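Local coordinates for protein lipolytic enzyme, G-D-S-L family (Bacteroides thetaiotaomicron, PDB 7BR2) that metabolises the drug diltiazem in a gut bacterium, acting as a serine esterase of the SGNH (GDSL) hydrolase family, at residues 15-18 and 19-22; 68-71 and 72-76; 162-165 and 166-169; 362-365 and 366-370. All blocks are in the same frame, centred on the assembly; numbering follows the deposited sequence.

How the contacts relate
Contacts 1, 2 and 3 belong to the part of the chain built on a parallel five-stranded sheet: contact 1 leads into strand 21-26, contact 2 lies on helix 64-75 and contact 3 on helix 155-173. Contact 4 is on the long helix 344-377. Only contacts 2 and 4 meet, centres about 15 Å apart: Asp74 OD2 and Arg367 NH1 form a 2.9 Å salt bridge. Contact 3 touches no other and lies farthest from contact 4, centres about 29 Å apart. Strand 21-26, entered through contact 1, runs toward Ser28, probably the nucleophile of a Ser-His-Asp triad with His207 and Asp204; Arg364 of contact 4 pairs with Asp31 on helix 28-32, which starts at that serine.

Contact 1: residues 15-18 and 19-22; sequences PFKE and GDRA
Lys17 N donates to Asp20 OD2 at 2.8 Å, and the N-H points almost straight at the oxygen (169°). The donor reaches the carboxylate on its anti side, well out of its plane; the bond is short and straight at the hydrogen, yet not ideally directed at the acceptor. The return bond is looser: Asp20 N donates to Lys17 O at 3.1 Å. Together the two bonds tie the backbone of Lys17 to both the main chain and the side chain of Asp20. The second of them closes a type II beta turn from Lys17 to Asp20, with Gly19 in its third position. There the positive phi would press a CB against the carbonyl oxygen of Glu18, a strain that glycine avoids. The turn delivers the chain into strand 21-26, flanked in the parallel sheet of this SGNH hydrolase by strands 53-58 and 82-85. Backbone bonds from Asp20 to Arg53 and from Arg21 to Val82 already tie it to both neighbours. The other carboxylate oxygen, Asp20 OD1, is hydrogen-bonded to Thr81 OG1, which should help fix the rotation of the group. On the buried side, Phe16 has its CG anti to the carbonyl carbon (chi1 -54°), which swings the ring inward over Ala22. Ala22 CB sits over one ring face in a CH-pi contact, 3.8 Å from the centroid and displaced toward the rim, where Phe16 CZ is its nearest atom at 3.6 Å. Ring and carboxylate planes stand nearly perpendicular, and Asp20 OD2 comes within 3.3 Å of Phe16 CA.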
loop_
_atom_site.group_PDB
_atom_site.type_symbol
_atom_site.label_atom_id
_atom_site.label_comp_id
_atom_site.label_asym_id
_atom_site.label_seq_id
_atom_site.Cartn_x
_atom_site.Cartn_y
_atom_site.Cartn_z
ATOM N N PRO A 15 -1.655 -11.836 -9.125
ATOM C CA PRO A 15 -0.828 -11.619 -7.933
ATOM C C PRO A 15 0.655 -11.647 -8.274
ATOM O O PRO A 15 1.081 -12.212 -9.282
ATOM C CB PRO A 15 -1.192 -12.800 -7.021
ATOM C CG PRO A 15 -1.878 -13.803 -7.918
ATOM C CD PRO A 15 -2.528 -13.020 -8.995
ATOM N N PHE A 16 1.452 -11.015 -7.418
ATOM C CA PHE A 16 2.898 -11.136 -7.551
ATOM C C PHE A 16 3.337 -12.533 -7.100
ATOM O O PHE A 16 2.706 -13.157 -6.238
ATOM C CB PHE A 16 3.602 -10.050 -6.718
ATOM C CG PHE A 16 3.134 -8.635 -7.018
ATOM C CD1 PHE A 16 2.919 -8.223 -8.317
ATOM C CD2 PHE A 16 2.909 -7.724 -5.987
ATOM C CE1 PHE A 16 2.492 -6.921 -8.596
ATOM C CE2 PHE A 16 2.481 -6.415 -6.260
ATOM C CZ PHE A 16 2.269 -6.019 -7.568
ATOM N N LYS A 17 4.424 -13.032 -7.689
ATOM C CA LYS A 17 4.963 -14.353 -7.352
ATOM C C LYS A 17 6.446 -14.218 -6.995
ATOM O O LYS A 17 7.032 -13.140 -7.115
ATOM C CB LYS A 17 4.767 -15.367 -8.488
ATOM C CG LYS A 17 5.632 -15.104 -9.709
ATOM C CD LYS A 17 5.377 -16.145 -10.817
ATOM C CE LYS A 17 6.211 -15.877 -12.089
ATOM N NZ LYS A 17 7.691 -16.045 -11.890
ATOM N N GLU A 18 7.053 -15.322 -6.544
ATOM C CA GLU A 18 8.421 -15.279 -6.032
ATOM C C GLU A 18 9.365 -14.626 -7.031
ATOM O O GLU A 18 9.325 -14.922 -8.222
ATOM C CB GLU A 18 8.915 -16.683 -5.685
ATOM C CG GLU A 18 10.348 -16.719 -5.125
ATOM C CD GLU A 18 11.438 -17.012 -6.166
ATOM O OE1 GLU A 18 12.572 -16.491 -6.024
ATOM O OE2 GLU A 18 11.162 -17.738 -7.141
ATOM N N GLY A 19 10.186 -13.696 -6.543
ATOM C CA GLY A 19 11.172 -13.055 -7.384
ATOM C C GLY A 19 10.697 -11.850 -8.169
ATOM O O GLY A 19 11.496 -11.265 -8.913
ATOM N N ASP A 20 9.428 -11.468 -8.048
ATOM C CA ASP A 20 8.909 -10.319 -8.779
ATOM C C ASP A 20 9.578 -9.029 -8.301
ATOM O O ASP A 20 10.057 -8.922 -7.170
ATOM C CB ASP A 20 7.390 -10.226 -8.606
ATOM C CG ASP A 20 6.617 -10.821 -9.783
ATOM O OD1 ASP A 20 7.164 -10.872 -10.909
ATOM O OD2 ASP A 20 5.470 -11.284 -9.564
ATOM N N ARG A 21 9.659 -8.072 -9.210
ATOM C CA ARG A 21 10.103 -6.713 -8.929
ATOM C C ARG A 21 8.971 -5.798 -9.391
ATOM O O ARG A 21 8.838 -5.520 -10.588
ATOM C CB ARG A 21 11.424 -6.422 -9.636
ATOM C CG ARG A 21 12.549 -7.390 -9.246
ATOM C CD ARG A 21 13.755 -7.276 -10.175
ATOM N NE ARG A 21 14.416 -5.966 -10.095
ATOM C CZ ARG A 21 15.198 -5.569 -9.090
ATOM N NH1 ARG A 21 15.421 -6.361 -8.038
ATOM N NH2 ARG A 21 15.751 -4.365 -9.128
ATOM N N ALA A 22 8.116 -5.395 -8.461
ATOM C CA ALA A 22 6.919 -4.616 -8.759
ATOM C C ALA A 22 7.209 -3.140 -8.520
ATOM O O ALA A 22 7.377 -2.718 -7.372
ATOM C CB ALA A 22 5.753 -5.090 -7.896
#

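Contact 2: residues 68-71 and 72-76; sequences NKRL and DGDIF
Arg70 with Asp74, and Leu71 with Ile75 and Phe76, make local contacts about one turn apart, toward the C-terminal end of helix 64-75, which packs on strand 21-26 of the parallel sheet in the SGNH fold. The turn is of the wider pi type. Leu71 O takes two backbone donors: Phe76 N at 2.7 Å, five residues on, and Ile75 N at 3.1 Å, the latter from above the carbonyl plane. The helix is kinked at Asp72 and Gly73, whose N atoms lack a bond to the turn before; two waters fill in, one linking Asn68 O to Asp72 N, the other Lys69 O to Gly73 N. Asp74 CG, anti to the backbone N (chi1 -177°), carries the carboxylate alongside the Arg70 chain. Arg70 NH1 makes a salt bridge of 2.7 Å to Asp74 OD2, nearly end-on to its C-O bond, though bent at the hydrogen (136°). Asp62 also holds NE, and Gly57 O holds NH1, which should limit guanidinium rotation. Leu71 CD2 packs against Ile75 CB at 3.9 Å. Leu71 CB lies over one face of the Phe76 ring, 4.1 Å from its centroid, while Leu71 CD1 reaches Phe76 CZ at 3.8 Å.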
loop_
_atom_site.group_PDB
_atom_site.type_symbol
_atom_site.label_atom_id
_atom_site.label_comp_id
_atom_site.label_asym_id
_atom_site.label_seq_id
_atom_site.Cartn_x
_atom_site.Cartn_y
_atom_site.Cartn_z
ATOM N N ASN A 68 7.359 10.050 -18.282
ATOM C CA ASN A 68 7.955 9.608 -19.536
ATOM C C ASN A 68 9.426 9.997 -19.625
ATOM O O ASN A 68 10.245 9.208 -20.108
ATOM C CB ASN A 68 7.191 10.188 -20.728
ATOM C CG ASN A 68 7.785 9.756 -22.060
ATOM O OD1 ASN A 68 7.700 8.586 -22.434
ATOM N ND2 ASN A 68 8.432 10.685 -22.759
ATOM N N LYS A 69 9.768 11.239 -19.233
ATOM C CA LYS A 69 11.171 11.674 -19.243
ATOM C C LYS A 69 12.065 10.734 -18.443
ATOM O O LYS A 69 13.233 10.528 -18.799
ATOM C CB LYS A 69 11.346 13.075 -18.640
ATOM C CG LYS A 69 10.946 14.291 -19.421
ATOM C CD LYS A 69 11.400 15.533 -18.615
ATOM C CE LYS A 69 11.154 15.315 -17.127
ATOM N NZ LYS A 69 12.069 16.028 -16.194
ATOM N N ARG A 70 11.558 10.200 -17.326
ATOM C CA ARG A 70 12.426 9.454 -16.410
ATOM C C ARG A 70 12.284 7.934 -16.503
ATOM O O ARG A 70 12.879 7.227 -15.686
ATOM C CB ARG A 70 12.196 9.899 -14.965
ATOM C CG ARG A 70 10.827 9.601 -14.407
ATOM C CD ARG A 70 10.763 10.055 -12.947
ATOM N NE ARG A 70 9.395 10.213 -12.450
ATOM C CZ ARG A 70 8.741 9.296 -11.746
ATOM N NH1 ARG A 70 9.331 8.136 -11.449
ATOM N NH2 ARG A 70 7.501 9.542 -11.327
ATOM N N LEU A 71 11.505 7.415 -17.457
ATOM C CA LEU A 71 11.414 5.956 -17.617
ATOM C C LEU A 71 12.783 5.251 -17.683
ATOM O O LEU A 71 13.003 4.254 -16.985
ATOM C CB LEU A 71 10.604 5.609 -18.866
ATOM C CG LEU A 71 9.091 5.784 -18.788
ATOM C CD1 LEU A 71 8.445 5.341 -20.100
ATOM C CD2 LEU A 71 8.533 5.035 -17.607
ATOM N N ASP A 72 13.708 5.723 -18.528
ATOM C CA ASP A 72 14.976 5.002 -18.688
ATOM C C ASP A 72 15.794 4.993 -17.393
ATOM O O ASP A 72 16.268 3.937 -16.950
ATOM C CB ASP A 72 15.826 5.610 -19.811
ATOM C CG ASP A 72 15.371 5.218 -21.203
ATOM O OD1 ASP A 72 14.982 4.053 -21.412
ATOM O OD2 ASP A 72 15.444 6.075 -22.109
ATOM N N GLY A 73 15.990 6.171 -16.789
ATOM C CA GLY A 73 16.900 6.328 -15.663
ATOM C C GLY A 73 16.319 6.010 -14.300
ATOM O O GLY A 73 17.073 5.878 -13.329
ATOM N N ASP A 74 15.003 5.956 -14.179
ATOM C CA ASP A 74 14.393 5.814 -12.870
ATOM C C ASP A 74 13.431 4.638 -12.757
ATOM O O ASP A 74 13.264 4.105 -11.655
ATOM C CB ASP A 74 13.662 7.118 -12.510
ATOM C CG ASP A 74 13.058 7.085 -11.128
ATOM O OD1 ASP A 74 13.810 6.749 -10.186
ATOM O OD2 ASP A 74 11.866 7.467 -10.970
ATOM N N ILE A 75 12.857 4.171 -13.857
ATOM C CA ILE A 75 11.846 3.119 -13.835
ATOM C C ILE A 75 12.386 1.829 -14.464
ATOM O O ILE A 75 12.478 0.796 -13.804
ATOM C CB ILE A 75 10.549 3.588 -14.536
ATOM C CG1 ILE A 75 9.984 4.811 -13.810
ATOM C CG2 ILE A 75 9.530 2.484 -14.558
ATOM C CD1 ILE A 75 9.650 4.574 -12.358
ATOM N N PHE A 76 12.699 1.863 -15.760
ATOM C CA PHE A 76 13.266 0.692 -16.426
ATOM C C PHE A 76 14.615 0.309 -15.823
ATOM O O PHE A 76 15.044 -0.844 -15.934
ATOM C CB PHE A 76 13.411 0.961 -17.928
ATOM C CG PHE A 76 12.099 1.236 -18.629
ATOM C CD1 PHE A 76 10.888 0.896 -18.026
ATOM C CD2 PHE A 76 12.077 1.846 -19.875
ATOM C CE1 PHE A 76 9.692 1.151 -18.660
ATOM C CE2 PHE A 76 10.876 2.106 -20.514
ATOM C CZ PHE A 76 9.681 1.751 -19.906
HETATM O O HOH W 1 12.977 7.909 -20.319
HETATM O O HOH W 2 15.463 8.862 -18.321
#

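Contact 3: residues 162-165 and 166-169; sequences IIEY and QRES
Glu164 and Arg167 pair on the outer side of helix 155-173, whereas Tyr165, Gln166 and Ser169 belong to its inner sides; the helix is the crossover of the beta-alpha-beta unit formed with strands 131-136 and 176-179. The inner part is compact. Tyr165, with CG anti to the backbone N (chi1 -165°), lays its side chain against Tyr110, Ile114 and Gln118 of helix 102-125, while Ile163 packs on Phe177 of strand 176-179. Gln166 CB touches Ile163 O at 3.2 Å, and Ser169 CB lies 3.4 Å from Tyr165 O, its hydroxyl being hydrogen-bonded to Glu121. Regular helical bonds such as Gln166 N to Ile162 O, at 2.9 Å, run beneath these side chains. The outer side is more open to solvent. There Arg167 NE meets Glu164 OE2 at 2.6 Å in a salt bridge on the syn side of the carboxylate, with the two flat groups only 16° from coplanar. The other oxygen faces a like charge: Glu164 OE1 lies 3.3 Å from Glu168 OE2, which might raise the proton affinity of either group. With an alanine in place of Glu164, Arg167 would probably lose its carboxylate mate and its guanidinium would be freer to turn. As it stands, the grip is one-sided: Arg167 NH2 stays 3.8 Å from Glu164 OE2.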
loop_
_atom_site.group_PDB
_atom_site.type_symbol
_atom_site.label_atom_id
_atom_site.label_comp_id
_atom_site.label_asym_id
_atom_site.label_seq_id
_atom_site.Cartn_x
_atom_site.Cartn_y
_atom_site.Cartn_z
ATOM N N ILE A 162 -9.036 10.626 -18.120
ATOM C CA ILE A 162 -7.696 10.063 -18.287
ATOM C C ILE A 162 -7.697 8.575 -17.917
ATOM O O ILE A 162 -7.109 7.736 -18.616
ATOM C CB ILE A 162 -6.668 10.868 -17.461
ATOM C CG1 ILE A 162 -6.626 12.327 -17.931
ATOM C CG2 ILE A 162 -5.283 10.241 -17.580
ATOM C CD1 ILE A 162 -5.802 13.239 -17.059
ATOM N N ILE A 163 -8.391 8.223 -16.838
ATOM C CA ILE A 163 -8.425 6.828 -16.415
ATOM C C ILE A 163 -9.129 5.957 -17.454
ATOM O O ILE A 163 -8.723 4.817 -17.694
ATOM C CB ILE A 163 -9.078 6.715 -15.031
ATOM C CG1 ILE A 163 -8.203 7.443 -14.008
ATOM C CG2 ILE A 163 -9.267 5.255 -14.660
ATOM C CD1 ILE A 163 -8.733 7.460 -12.611
ATOM N N GLU A 164 -10.169 6.481 -18.107
ATOM C CA GLU A 164 -10.820 5.723 -19.177
ATOM C C GLU A 164 -9.893 5.539 -20.368
ATOM O O GLU A 164 -9.889 4.472 -21.001
ATOM C CB GLU A 164 -12.129 6.397 -19.602
ATOM C CG GLU A 164 -13.398 5.756 -19.033
ATOM C CD GLU A 164 -13.414 4.218 -19.176
ATOM O OE1 GLU A 164 -13.456 3.721 -20.331
ATOM O OE2 GLU A 164 -13.414 3.507 -18.145
ATOM N N TYR A 165 -9.103 6.564 -20.695
ATOM C CA TYR A 165 -8.107 6.369 -21.743
ATOM C C TYR A 165 -7.113 5.273 -21.354
ATOM O O TYR A 165 -6.729 4.440 -22.192
ATOM C CB TYR A 165 -7.376 7.670 -22.045
ATOM C CG TYR A 165 -6.622 7.585 -23.344
ATOM C CD1 TYR A 165 -5.371 6.975 -23.405
ATOM C CD2 TYR A 165 -7.165 8.081 -24.513
ATOM C CE1 TYR A 165 -4.679 6.869 -24.593
ATOM C CE2 TYR A 165 -6.475 7.990 -25.715
ATOM C CZ TYR A 165 -5.234 7.380 -25.745
ATOM O OH TYR A 165 -4.549 7.286 -26.932
ATOM N N GLN A 166 -6.710 5.242 -20.077
ATOM C CA GLN A 166 -5.865 4.153 -19.593
ATOM C C GLN A 166 -6.540 2.797 -19.784
ATOM O O GLN A 166 -5.918 1.851 -20.279
ATOM C CB GLN A 166 -5.535 4.357 -18.118
ATOM C CG GLN A 166 -4.422 5.304 -17.824
ATOM C CD GLN A 166 -4.143 5.363 -16.347
ATOM O OE1 GLN A 166 -4.874 6.004 -15.593
ATOM N NE2 GLN A 166 -3.092 4.675 -15.914
ATOM N N ARG A 167 -7.804 2.681 -19.361
ATOM C CA ARG A 167 -8.521 1.407 -19.446
ATOM C C ARG A 167 -8.554 0.894 -20.882
ATOM O O ARG A 167 -8.259 -0.279 -21.146
ATOM C CB ARG A 167 -9.940 1.558 -18.874
ATOM C CG ARG A 167 -10.742 0.242 -18.759
ATOM C CD ARG A 167 -12.267 0.471 -18.562
ATOM N NE ARG A 167 -12.639 1.187 -17.328
ATOM C CZ ARG A 167 -12.877 0.603 -16.147
ATOM N NH1 ARG A 167 -12.792 -0.719 -16.012
ATOM N NH2 ARG A 167 -13.210 1.338 -15.087
ATOM N N GLU A 168 -8.876 1.773 -21.831
ATOM C CA GLU A 168 -8.989 1.330 -23.213
ATOM C C GLU A 168 -7.630 1.007 -23.818
ATOM O O GLU A 168 -7.518 0.056 -24.609
ATOM C CB GLU A 168 -9.719 2.390 -24.037
ATOM C CG GLU A 168 -11.101 2.669 -23.460
ATOM C CD GLU A 168 -11.783 3.899 -24.029
ATOM O OE1 GLU A 168 -11.199 4.561 -24.917
ATOM O OE2 GLU A 168 -12.907 4.209 -23.567
ATOM N N SER A 169 -6.580 1.754 -23.442
ATOM C CA SER A 169 -5.237 1.379 -23.878
ATOM C C SER A 169 -4.873 -0.009 -23.364
ATOM O O SER A 169 -4.320 -0.834 -24.106
ATOM C CB SER A 169 -4.220 2.428 -23.411
ATOM O OG SER A 169 -2.899 2.085 -23.807
#

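Contact 4: residues 362-365 and 366-370; sequences LERT and FREYA
The Arg364 guanidinium presents its edge to Glu368 OE2, which lies in its plane, while the Phe366 ring has Leu362 O at its edge, 3.5 Å from Phe366 CD1. A third flat group, the guanidinium of Arg367, carries Ala370 CB over one face. NH1 and NH2 of Arg364 both grip the same oxygen, Glu368 OE2, at 3.1 Å and 3.3 Å. The guanidinium and carboxylate planes are 86° apart; NH2 meets the anti lone pair, whereas NH1 approaches from above the carboxylate plane. Bends at chi2 and chi3 fold the Arg364 chain back toward this partner, one turn along helix 344-377. Leu362 O is also shared: Thr365 OG1 donates to it at 2.7 Å on a lone pair, and Phe366 N at 3.2 Å. Replacing Glu368 by an alanine would probably leave Arg364 without one of its anionic partners and Arg407, which pairs with the other oxygen, without this carboxylate partner. Because Arg364 NH1 also bridges to Asp31 on helix 28-32, the chemistry implies a chain of alternating charges, Asp31, Arg364, Glu368 and Arg407, that links this long helix to the hydrolase core on one side and to the region of Arg407 on the other.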
loop_
_atom_site.group_PDB
_atom_site.type_symbol
_atom_site.label_atom_id
_atom_site.label_comp_id
_atom_site.label_asym_id
_atom_site.label_seq_id
_atom_site.Cartn_x
_atom_site.Cartn_y
_atom_site.Cartn_z
ATOM N N LEU A 362 13.870 5.026 4.338
ATOM C CA LEU A 362 15.108 5.023 3.561
ATOM C C LEU A 362 14.813 5.177 2.069
ATOM O O LEU A 362 15.412 6.023 1.366
ATOM C CB LEU A 362 15.869 3.728 3.831
ATOM C CG LEU A 362 16.633 3.689 5.151
ATOM C CD1 LEU A 362 17.105 2.254 5.501
ATOM C CD2 LEU A 362 17.795 4.660 5.123
ATOM N N GLU A 363 13.834 4.411 1.578
ATOM C CA GLU A 363 13.484 4.515 0.162
ATOM C C GLU A 363 13.036 5.930 -0.190
ATOM O O GLU A 363 13.361 6.440 -1.273
ATOM C CB GLU A 363 12.404 3.496 -0.203
ATOM C CG GLU A 363 12.186 3.373 -1.705
ATOM C CD GLU A 363 11.083 2.382 -2.085
ATOM O OE1 GLU A 363 10.220 2.071 -1.227
ATOM O OE2 GLU A 363 11.095 1.918 -3.252
ATOM N N ARG A 364 12.328 6.600 0.725
ATOM C CA ARG A 364 11.925 7.980 0.449
ATOM C C ARG A 364 13.133 8.880 0.248
ATOM O O ARG A 364 13.097 9.806 -0.577
ATOM C CB ARG A 364 11.050 8.540 1.570
ATOM C CG ARG A 364 9.573 8.099 1.500
ATOM C CD ARG A 364 8.625 9.287 1.317
ATOM N NE ARG A 364 8.890 10.042 0.098
ATOM C CZ ARG A 364 9.559 11.191 0.061
ATOM N NH1 ARG A 364 9.751 11.806 -1.092
ATOM N NH2 ARG A 364 10.039 11.714 1.178
ATOM N N THR A 365 14.216 8.643 0.996
ATOM C CA THR A 365 15.398 9.479 0.739
ATOM C C THR A 365 15.905 9.256 -0.680
ATOM O O THR A 365 16.306 10.210 -1.373
ATOM C CB THR A 365 16.519 9.234 1.758
ATOM O OG1 THR A 365 17.192 7.993 1.491
ATOM C CG2 THR A 365 15.973 9.241 3.172
ATOM N N PHE A 366 15.819 8.008 -1.161
ATOM C CA PHE A 366 16.169 7.787 -2.570
ATOM C C PHE A 366 15.219 8.518 -3.519
ATOM O O PHE A 366 15.639 8.975 -4.596
ATOM C CB PHE A 366 16.199 6.288 -2.892
ATOM C CG PHE A 366 17.475 5.599 -2.470
ATOM C CD1 PHE A 366 17.646 5.157 -1.169
ATOM C CD2 PHE A 366 18.491 5.368 -3.396
ATOM C CE1 PHE A 366 18.826 4.515 -0.774
ATOM C CE2 PHE A 366 19.672 4.725 -3.012
ATOM C CZ PHE A 366 19.835 4.301 -1.687
ATOM N N ARG A 367 13.948 8.669 -3.131
ATOM C CA ARG A 367 12.994 9.391 -3.980
ATOM C C ARG A 367 13.312 10.892 -4.026
ATOM O O ARG A 367 13.125 11.551 -5.063
ATOM C CB ARG A 367 11.558 9.193 -3.483
ATOM C CG ARG A 367 11.010 7.763 -3.540
ATOM C CD ARG A 367 11.526 7.009 -4.732
ATOM N NE ARG A 367 10.934 7.483 -5.969
ATOM C CZ ARG A 367 11.482 7.319 -7.164
ATOM N NH1 ARG A 367 10.868 7.785 -8.246
ATOM N NH2 ARG A 367 12.650 6.697 -7.268
ATOM N N GLU A 368 13.764 11.456 -2.903
ATOM C CA GLU A 368 14.217 12.849 -2.897
ATOM C C GLU A 368 15.423 13.023 -3.818
ATOM O O GLU A 368 15.525 14.004 -4.581
ATOM C CB GLU A 368 14.563 13.285 -1.468
ATOM C CG GLU A 368 13.391 13.266 -0.483
ATOM C CD GLU A 368 12.454 14.451 -0.656
ATOM O OE1 GLU A 368 12.891 15.482 -1.198
ATOM O OE2 GLU A 368 11.270 14.356 -0.278
ATOM N N TYR A 369 16.341 12.060 -3.785
ATOM C CA TYR A 369 17.467 12.142 -4.708
ATOM C C TYR A 369 16.981 12.101 -6.156
ATOM O O TYR A 369 17.443 12.884 -6.997
ATOM C CB TYR A 369 18.470 11.027 -4.403
ATOM C CG TYR A 369 19.445 10.722 -5.518
ATOM C CD1 TYR A 369 20.589 11.504 -5.716
ATOM C CD2 TYR A 369 19.242 9.625 -6.358
ATOM C CE1 TYR A 369 21.493 11.214 -6.740
ATOM C CE2 TYR A 369 20.133 9.328 -7.376
ATOM C CZ TYR A 369 21.261 10.124 -7.567
ATOM O OH TYR A 369 22.146 9.807 -8.579
ATOM N N ALA A 370 16.012 11.229 -6.447
ATOM C CA ALA A 370 15.461 11.147 -7.800
ATOM C C ALA A 370 14.822 12.464 -8.231
ATOM O O ALA A 370 14.899 12.838 -9.408
ATOM C CB ALA A 370 14.447 10.002 -7.902
#